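Local coordinates for protein mirolysin (Tannerella forsythia, PDB 6R7V) that is a zinc-dependent metallopeptidase of the pappalysin family, captured here as its latent zymogen and probably cleaving proteins once its pro-segment is removed, at residues A[281-284]-A[285-288]. The protein carries 1 engineered substitution. Residues are numbered along the deposited sequence; the frame is centred on the assembly and turned at random.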
# COMPACT_ATOMS: atom_id res chain seq x y z
N GLY A 281 10.08 1.94 -12.51
CA GLY A 281 10.30 0.53 -12.18
C GLY A 281 9.29 -0.00 -11.18
O GLY A 281 8.85 -1.16 -11.27
N GLN A 282 8.93 0.83 -10.17
CA GLN A 282 7.91 0.42 -9.21
C GLN A 282 6.56 0.29 -9.92
O GLN A 282 5.87 -0.69 -9.68
CB GLN A 282 7.82 1.43 -8.06
CG GLN A 282 9.02 1.37 -7.10
CD GLN A 282 8.98 2.52 -6.13
OE1 GLN A 282 8.66 3.66 -6.49
NE2 GLN A 282 9.26 2.22 -4.84
N VAL A 283 6.21 1.24 -10.80
CA VAL A 283 4.98 1.16 -11.60
C VAL A 283 4.92 -0.17 -12.39
O VAL A 283 3.86 -0.81 -12.44
CB VAL A 283 4.89 2.36 -12.57
CG1 VAL A 283 3.87 2.11 -13.68
CG2 VAL A 283 4.55 3.61 -11.77
N GLU A 284 6.00 -0.53 -13.06
CA GLU A 284 6.03 -1.78 -13.83
C GLU A 284 5.70 -2.96 -12.94
O GLU A 284 4.91 -3.83 -13.35
CB GLU A 284 7.40 -1.98 -14.50
CG GLU A 284 7.71 -1.02 -15.63
CD GLU A 284 9.12 -1.18 -16.16
OE1 GLU A 284 9.34 -2.07 -17.02
OE2 GLU A 284 10.02 -0.44 -15.70
N ARG A 285 6.28 -3.01 -11.73
CA ARG A 285 6.05 -4.12 -10.84
C ARG A 285 4.58 -4.17 -10.42
O ARG A 285 3.97 -5.24 -10.40
CB ARG A 285 6.98 -4.02 -9.63
CG ARG A 285 6.68 -5.02 -8.53
CD ARG A 285 6.83 -6.45 -8.97
NE ARG A 285 8.23 -6.82 -9.08
CZ ARG A 285 8.85 -7.65 -8.25
NH1 ARG A 285 8.17 -8.28 -7.30
NH2 ARG A 285 10.13 -7.90 -8.40
N MET A 286 4.00 -3.02 -10.06
CA MET A 286 2.60 -2.98 -9.61
C MET A 286 1.65 -3.38 -10.73
O MET A 286 0.74 -4.20 -10.53
CB MET A 286 2.27 -1.56 -9.10
CG MET A 286 3.06 -1.23 -7.83
SD MET A 286 2.40 0.25 -7.00
CE MET A 286 3.02 1.55 -8.14
N ARG A 287 1.88 -2.87 -11.95
CA ARG A 287 0.96 -3.18 -13.03
C ARG A 287 1.03 -4.63 -13.49
O ARG A 287 0.04 -5.17 -14.01
CB ARG A 287 1.23 -2.28 -14.23
CG ARG A 287 0.92 -0.80 -13.93
CD ARG A 287 1.20 0.05 -15.16
NE ARG A 287 0.39 -0.33 -16.32
CZ ARG A 287 -0.89 -0.01 -16.50
NH1 ARG A 287 -1.52 0.75 -15.60
NH2 ARG A 287 -1.55 -0.44 -17.57
N SER A 288 2.20 -5.25 -13.27
CA SER A 288 2.42 -6.64 -13.69
C SER A 288 1.45 -7.62 -13.01
O SER A 288 1.15 -8.67 -13.59
CB SER A 288 3.86 -7.06 -13.43
OG SER A 288 4.13 -7.29 -12.06
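The flat guanidinium of Arg287 is carried out past Val283: the two side chains run side by side, one helical turn apart, with Val283 CG1 against the aliphatic Arg287 CD at 3.7 Å. With CG beside the backbone N (chi1 -66°), the arginine stem also lies along Val283 O, 3.3 Å from CG. The contact thus falls on the methylenes, while the planar head beyond them bonds to backbone carbonyls, NH1 to Ala99 O and NH2 to both Pro41 O and Ser43 O. Arginine suits this buried place because its stem packs on valine while its many donors serve loop carbonyls. The guanidinium of Arg285 leads away from the preceding turn instead, forming salt bridges with Glu30 and Asp214. The buried amide of Gln282 also turns away from the next turn, its OE1 accepting from Thr279 N and Asn265 ND2.

Met286 turns back over the preceding turn. Its CG lies 3.4 Å from Gln282 O, and the bend at chi3 (-74°) brings CE to 4.0 Å from Val283 CA. The side chain also touches Phe78 and Leu213, a task suited to a slim, unbranched apolar chain. The backbone bonds are straightest in the middle, Met286 N to Gln282 O at 3.0 Å and Arg287 N to Val283 O at 2.9 Å, whereas Ser288 N to Glu284 O bends to 138°. Four successive i to i+4 bonds, from Gly281 O to Ser288 N, mark an alpha-helix; following zinc-binding helix 203-212 and touching Met267, probably of the Met-turn, it is consistent with the C-terminal helix of the metzincin fold.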